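The same site in two structures of ATP12 ATPase from Paracoccus denitrificans, which probably acts as a chaperone in assembly of the F1 part of the ATP synthase: PDB 2P4X (chain A, 1.90 Å), residues Glu110-Ala115 and Arg200-Phe205, and PDB 2ZD2 (chain B, 1.80 Å), residues Glu106-Ala111 and Arg196-Phe201. Both blocks share one frame: the second was fitted to the first on N, CA, C and O of the twelve residues, RMSD 0.13 Å. Numbering follows each deposited sequence.

Structure 1 (2P4X); sequences EALVRA and RIDEEF.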
loop_
_atom_site.group_PDB
_atom_site.type_symbol
_atom_site.label_atom_id
_atom_site.label_comp_id
_atom_site.label_asym_id
_atom_site.label_seq_id
_atom_site.Cartn_x
_atom_site.Cartn_y
_atom_site.Cartn_z
ATOM N N GLU A 110 -15.520 -14.421 -23.384
ATOM C CA GLU A 110 -16.684 -14.186 -22.511
ATOM C C GLU A 110 -16.486 -14.550 -21.028
ATOM O O GLU A 110 -16.912 -13.815 -20.118
ATOM C CB GLU A 110 -17.882 -14.964 -23.077
ATOM C CG GLU A 110 -19.064 -15.133 -22.133
ATOM C CD GLU A 110 -19.562 -13.820 -21.556
ATOM O OE1 GLU A 110 -19.352 -12.766 -22.202
ATOM O OE2 GLU A 110 -20.175 -13.846 -20.461
ATOM N N ALA A 111 -15.872 -15.697 -20.782
ATOM C CA ALA A 111 -15.656 -16.143 -19.419
ATOM C C ALA A 111 -14.784 -15.169 -18.619
ATOM O O ALA A 111 -14.918 -15.081 -17.417
ATOM C CB ALA A 111 -15.026 -17.542 -19.417
ATOM N N LEU A 112 -13.886 -14.450 -19.284
ATOM C CA LEU A 112 -13.031 -13.502 -18.568
ATOM C C LEU A 112 -13.812 -12.209 -18.280
ATOM O O LEU A 112 -13.683 -11.606 -17.209
ATOM C CB LEU A 112 -11.788 -13.196 -19.412
ATOM C CG LEU A 112 -10.935 -12.000 -18.985
ATOM C CD1 LEU A 112 -10.419 -12.236 -17.578
ATOM C CD2 LEU A 112 -9.794 -11.797 -19.959
ATOM N N VAL A 113 -14.625 -11.780 -19.239
ATOM C CA VAL A 113 -15.417 -10.551 -19.070
ATOM C C VAL A 113 -16.338 -10.750 -17.879
ATOM O O VAL A 113 -16.508 -9.854 -17.047
ATOM C CB VAL A 113 -16.296 -10.240 -20.324
ATOM C CG1 VAL A 113 -17.149 -8.999 -20.062
ATOM C CG2 VAL A 113 -15.402 -9.993 -21.549
ATOM N N ARG A 114 -16.916 -11.940 -17.785
ATOM C CA ARG A 114 -17.818 -12.254 -16.681
ATOM C C ARG A 114 -17.089 -12.255 -15.322
ATOM O O ARG A 114 -17.615 -11.781 -14.326
ATOM C CB ARG A 114 -18.459 -13.625 -16.903
ATOM C CG ARG A 114 -19.513 -13.975 -15.862
ATOM C CD ARG A 114 -19.881 -15.450 -15.925
ATOM N NE ARG A 114 -20.330 -15.848 -17.258
ATOM C CZ ARG A 114 -20.580 -17.104 -17.615
ATOM N NH1 ARG A 114 -20.425 -18.088 -16.736
ATOM N NH2 ARG A 114 -20.984 -17.377 -18.852
ATOM N N ALA A 115 -15.890 -12.820 -15.289
ATOM C CA ALA A 115 -15.105 -12.887 -14.053
ATOM C C ALA A 115 -14.807 -11.481 -13.557
ATOM O O ALA A 115 -14.908 -11.188 -12.369
ATOM C CB ALA A 115 -13.783 -13.659 -14.312
ATOM N N ARG A 200 -5.754 -9.566 -9.971
ATOM C CA ARG A 200 -5.225 -10.494 -10.962
ATOM C C ARG A 200 -6.226 -11.467 -11.551
ATOM O O ARG A 200 -5.891 -12.595 -11.908
ATOM C CB ARG A 200 -3.998 -11.232 -10.407
ATOM C CG ARG A 200 -4.122 -11.790 -9.029
ATOM C CD ARG A 200 -2.719 -11.986 -8.458
ATOM N NE ARG A 200 -1.900 -12.861 -9.292
ATOM C CZ ARG A 200 -2.001 -14.182 -9.296
ATOM N NH1 ARG A 200 -2.885 -14.776 -8.510
ATOM N NH2 ARG A 200 -1.215 -14.909 -10.075
ATOM N N ILE A 201 -7.471 -11.025 -11.671
ATOM C CA ILE A 201 -8.470 -11.897 -12.261
ATOM C C ILE A 201 -8.035 -12.323 -13.672
ATOM O O ILE A 201 -8.182 -13.474 -14.045
ATOM C CB ILE A 201 -9.866 -11.192 -12.288
ATOM C CG1 ILE A 201 -10.500 -11.338 -10.894
ATOM C CG2 ILE A 201 -10.757 -11.780 -13.423
ATOM C CD1 ILE A 201 -11.700 -10.379 -10.607
ATOM N N ASP A 202 -7.467 -11.393 -14.425
ATOM C CA ASP A 202 -7.028 -11.658 -15.797
ATOM C C ASP A 202 -5.877 -12.663 -15.796
ATOM O O ASP A 202 -5.929 -13.701 -16.461
ATOM C CB ASP A 202 -6.577 -10.349 -16.437
ATOM C CG ASP A 202 -6.408 -10.452 -17.945
ATOM O OD1 ASP A 202 -5.951 -11.512 -18.434
ATOM O OD2 ASP A 202 -6.723 -9.454 -18.638
ATOM N N GLU A 203 -4.840 -12.345 -15.025
ATOM C CA GLU A 203 -3.649 -13.193 -14.891
ATOM C C GLU A 203 -4.042 -14.609 -14.436
ATOM O O GLU A 203 -3.587 -15.614 -14.990
ATOM C CB GLU A 203 -2.710 -12.520 -13.872
ATOM C CG GLU A 203 -1.363 -13.147 -13.638
ATOM C CD GLU A 203 -0.463 -12.228 -12.814
ATOM O OE1 GLU A 203 -0.567 -12.229 -11.567
ATOM O OE2 GLU A 203 0.330 -11.484 -13.417
ATOM N N GLU A 204 -4.899 -14.681 -13.425
ATOM C CA GLU A 204 -5.361 -15.951 -12.884
ATOM C C GLU A 204 -6.196 -16.706 -13.930
ATOM O O GLU A 204 -6.072 -17.935 -14.091
ATOM C CB GLU A 204 -6.186 -15.693 -11.614
ATOM C CG GLU A 204 -6.719 -16.941 -10.939
ATOM C CD GLU A 204 -5.619 -17.929 -10.549
ATOM O OE1 GLU A 204 -4.541 -17.497 -10.063
ATOM O OE2 GLU A 204 -5.844 -19.148 -10.723
ATOM N N PHE A 205 -7.033 -15.971 -14.646
ATOM C CA PHE A 205 -7.856 -16.561 -15.709
ATOM C C PHE A 205 -6.956 -17.237 -16.750
ATOM O O PHE A 205 -7.135 -18.395 -17.087
ATOM C CB PHE A 205 -8.658 -15.474 -16.410
ATOM C CG PHE A 205 -9.467 -15.983 -17.554
ATOM C CD1 PHE A 205 -10.642 -16.673 -17.323
ATOM C CD2 PHE A 205 -9.020 -15.824 -18.864
ATOM C CE1 PHE A 205 -11.376 -17.205 -18.380
ATOM C CE2 PHE A 205 -9.748 -16.356 -19.926
ATOM C CZ PHE A 205 -10.931 -17.050 -19.673
#
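Glu203 OE1 is gripped by the guanidinium of Arg200, from NE at 2.7 Å and from NH2 in a weak bond, a salt bridge beside Ala220 of helix 214-236. On the other side, the N-terminal turns of helices 110-130 and 201-210, far apart in sequence, pack apolar faces together at the surface of this mostly helical chain; segments 110-115 and 201-205 run at 144° to each other. Phe205 lays one ring face under Leu112, and Leu112 CB stands 3.8 Å from the Phe205 ring centroid in a CH-pi contact; Phe205 CG, anti to the backbone N (chi1 177°), carries the ring across. Ala111 CB adds a touch at Phe205 CE1. One turn along, Ala115 CB meets Ile201 CG2 at 3.7 Å. Asp202 borders the patch: its CG lies 4.2 Å from Leu112 CD2, and OD1 has a weak hydrogen bond from Gln206.

What differs
The engineered exchange puts Lys198(B) where Asp202(A) stood, and a short, negatively charged side chain becomes a long, positively charged one. CB of Asp202(A) and CB of Lys198(B) coincide within the error, and the first part of Lys198(B) follows the path of Asp202(A): CG of Asp202(A) and CG of Lys198(B) lie 0.3 Å apart after superposition, and CD of Lys198(B) and OD2 of Asp202(A) are 0.6 Å apart. A methylene therefore takes the place of a carboxylate oxygen. CE and NZ of Lys198(B) have no counterpart in Asp202(A). The touch on Leu112(A)/Leu108(B) stays, Asp202(A) CG to Leu112(A) CD2 at 4.2 Å and Lys198(B) CG to Leu108(B) CD2 at 4.0 Å. Leu112(A), Ile201(A) and Phe205(A) and their counterparts Leu108(B), Ile197(B) and Phe201(B) keep their place within the error, and the salt bridge of Arg200(A) with Glu203(A) recurs between Arg196(B) and Glu199(B). Any favourable interaction of the Asp202(A) carboxylate with the N-terminal end of its helix is probably lost, the Lys198(B) ammonium lying farther from the backbone.

Structure 2 (2ZD2); sequences EALVRA and RIKEEF. Engineered in segment 196-201: Lys198 (natural residue Asp).
Glu199 OE1 is gripped by the guanidinium of Arg196, from NE at 2.9 Å and from NH2 at 2.8 Å, each a weak bond, a salt bridge beside Ala216 of helix 210-232. On the other side the packing against segment 106-111 is apolar. Phe201 lays one ring face under Leu108, and Leu108 CB stands 3.9 Å from the Phe201 ring centroid in a CH-pi contact; Phe201 CG, anti to the backbone N (chi1 172°), carries the ring across. Ala107 CB adds a touch at Phe201 CE1. One turn along, Ala111 CB meets Ile197 CG2 at 3.7 Å. The engineered Lys198 borders the patch: its CG lies 4.0 Å from Leu108 CD2, while the extended chain beyond takes NZ away from the facing helix segment. The Lys198 side chain also touches Gln112.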
loop_
_atom_site.group_PDB
_atom_site.type_symbol
_atom_site.label_atom_id
_atom_site.label_comp_id
_atom_site.label_asym_id
_atom_site.label_seq_id
_atom_site.Cartn_x
_atom_site.Cartn_y
_atom_site.Cartn_z
ATOM N N GLU B 106 -15.551 -14.389 -23.389
ATOM C CA GLU B 106 -16.651 -14.071 -22.491
ATOM C C GLU B 106 -16.433 -14.515 -21.051
ATOM O O GLU B 106 -16.747 -13.759 -20.137
ATOM C CB GLU B 106 -17.972 -14.670 -23.002
ATOM C CG GLU B 106 -19.134 -14.437 -22.042
ATOM C CD GLU B 106 -19.557 -12.976 -21.967
ATOM O OE1 GLU B 106 -18.764 -12.103 -22.382
ATOM O OE2 GLU B 106 -20.684 -12.693 -21.488
ATOM N N ALA B 107 -15.896 -15.723 -20.829
ATOM C CA ALA B 107 -15.706 -16.175 -19.450
ATOM C C ALA B 107 -14.799 -15.178 -18.704
ATOM O O ALA B 107 -14.965 -14.979 -17.513
ATOM C CB ALA B 107 -15.105 -17.589 -19.393
ATOM N N LEU B 108 -13.865 -14.541 -19.405
ATOM C CA LEU B 108 -12.992 -13.569 -18.712
ATOM C C LEU B 108 -13.771 -12.298 -18.375
ATOM O O LEU B 108 -13.666 -11.742 -17.279
ATOM C CB LEU B 108 -11.779 -13.208 -19.576
ATOM C CG LEU B 108 -10.921 -12.039 -19.074
ATOM C CD1 LEU B 108 -10.507 -12.309 -17.640
ATOM C CD2 LEU B 108 -9.711 -11.813 -19.984
ATOM N N VAL B 109 -14.570 -11.836 -19.319
ATOM C CA VAL B 109 -15.349 -10.621 -19.077
ATOM C C VAL B 109 -16.286 -10.801 -17.872
ATOM O O VAL B 109 -16.464 -9.897 -17.046
ATOM C CB VAL B 109 -16.160 -10.224 -20.333
ATOM C CG1 VAL B 109 -16.962 -8.947 -20.064
ATOM C CG2 VAL B 109 -15.224 -9.995 -21.500
ATOM N N ARG B 110 -16.865 -11.976 -17.732
ATOM C CA ARG B 110 -17.770 -12.200 -16.605
ATOM C C ARG B 110 -16.996 -12.241 -15.271
ATOM O O ARG B 110 -17.475 -11.767 -14.229
ATOM C CB ARG B 110 -18.515 -13.529 -16.816
ATOM C CG ARG B 110 -19.558 -13.819 -15.735
ATOM C CD ARG B 110 -20.143 -15.240 -15.798
ATOM N NE ARG B 110 -21.084 -15.443 -16.901
ATOM C CZ ARG B 110 -22.043 -16.369 -16.902
ATOM N NH1 ARG B 110 -22.195 -17.176 -15.858
ATOM N NH2 ARG B 110 -22.847 -16.497 -17.947
ATOM N N ALA B 111 -15.798 -12.808 -15.308
ATOM C CA ALA B 111 -14.983 -12.927 -14.099
ATOM C C ALA B 111 -14.677 -11.537 -13.542
ATOM O O ALA B 111 -14.831 -11.278 -12.343
ATOM C CB ALA B 111 -13.708 -13.659 -14.413
ATOM N N ARG B 196 -5.566 -9.527 -9.990
ATOM C CA ARG B 196 -5.120 -10.504 -10.966
ATOM C C ARG B 196 -6.160 -11.439 -11.552
ATOM O O ARG B 196 -5.807 -12.494 -12.058
ATOM C CB ARG B 196 -3.941 -11.307 -10.432
ATOM C CG ARG B 196 -4.196 -12.043 -9.167
ATOM C CD ARG B 196 -2.839 -12.253 -8.462
ATOM N NE ARG B 196 -1.839 -12.867 -9.336
ATOM C CZ ARG B 196 -1.874 -14.128 -9.750
ATOM N NH1 ARG B 196 -2.861 -14.934 -9.369
ATOM N NH2 ARG B 196 -0.929 -14.584 -10.558
ATOM N N ILE B 197 -7.427 -11.036 -11.533
ATOM C CA ILE B 197 -8.480 -11.871 -12.140
ATOM C C ILE B 197 -8.105 -12.287 -13.565
ATOM O O ILE B 197 -8.246 -13.452 -13.945
ATOM C CB ILE B 197 -9.838 -11.121 -12.179
ATOM C CG1 ILE B 197 -10.440 -11.170 -10.765
ATOM C CG2 ILE B 197 -10.799 -11.734 -13.275
ATOM C CD1 ILE B 197 -11.664 -10.318 -10.568
ATOM N N LYS B 198 -7.630 -11.349 -14.373
ATOM C CA LYS B 198 -7.257 -11.719 -15.731
ATOM C C LYS B 198 -6.049 -12.663 -15.764
ATOM O O LYS B 198 -6.056 -13.696 -16.455
ATOM C CB LYS B 198 -6.961 -10.469 -16.563
ATOM C CG LYS B 198 -6.450 -10.763 -17.965
ATOM C CD LYS B 198 -6.110 -9.474 -18.680
ATOM C CE LYS B 198 -5.258 -9.716 -19.909
ATOM N NZ LYS B 198 -4.852 -8.424 -20.541
ATOM N N GLU B 199 -5.013 -12.320 -15.002
ATOM C CA GLU B 199 -3.798 -13.125 -14.938
ATOM C C GLU B 199 -4.105 -14.566 -14.492
ATOM O O GLU B 199 -3.618 -15.547 -15.076
ATOM C CB GLU B 199 -2.833 -12.458 -13.956
ATOM C CG GLU B 199 -1.455 -13.024 -13.917
ATOM C CD GLU B 199 -0.496 -12.132 -13.121
ATOM O OE1 GLU B 199 -0.536 -12.144 -11.871
ATOM O OE2 GLU B 199 0.293 -11.421 -13.760
ATOM N N GLU B 200 -4.929 -14.671 -13.460
ATOM C CA GLU B 200 -5.325 -15.949 -12.894
ATOM C C GLU B 200 -6.178 -16.694 -13.917
ATOM O O GLU B 200 -5.981 -17.881 -14.172
ATOM C CB GLU B 200 -6.094 -15.710 -11.595
ATOM C CG GLU B 200 -6.381 -16.943 -10.787
ATOM C CD GLU B 200 -5.291 -17.994 -10.891
ATOM O OE1 GLU B 200 -4.091 -17.652 -10.739
ATOM O OE2 GLU B 200 -5.642 -19.175 -11.117
ATOM N N PHE B 201 -7.111 -15.990 -14.526
ATOM C CA PHE B 201 -7.960 -16.631 -15.534
ATOM C C PHE B 201 -7.117 -17.215 -16.676
ATOM O O PHE B 201 -7.314 -18.364 -17.082
ATOM C CB PHE B 201 -8.958 -15.609 -16.104
ATOM C CG PHE B 201 -9.734 -16.113 -17.279
ATOM C CD1 PHE B 201 -10.985 -16.687 -17.106
ATOM C CD2 PHE B 201 -9.196 -16.044 -18.553
ATOM C CE1 PHE B 201 -11.693 -17.192 -18.200
ATOM C CE2 PHE B 201 -9.905 -16.553 -19.651
ATOM C CZ PHE B 201 -11.141 -17.121 -19.466
#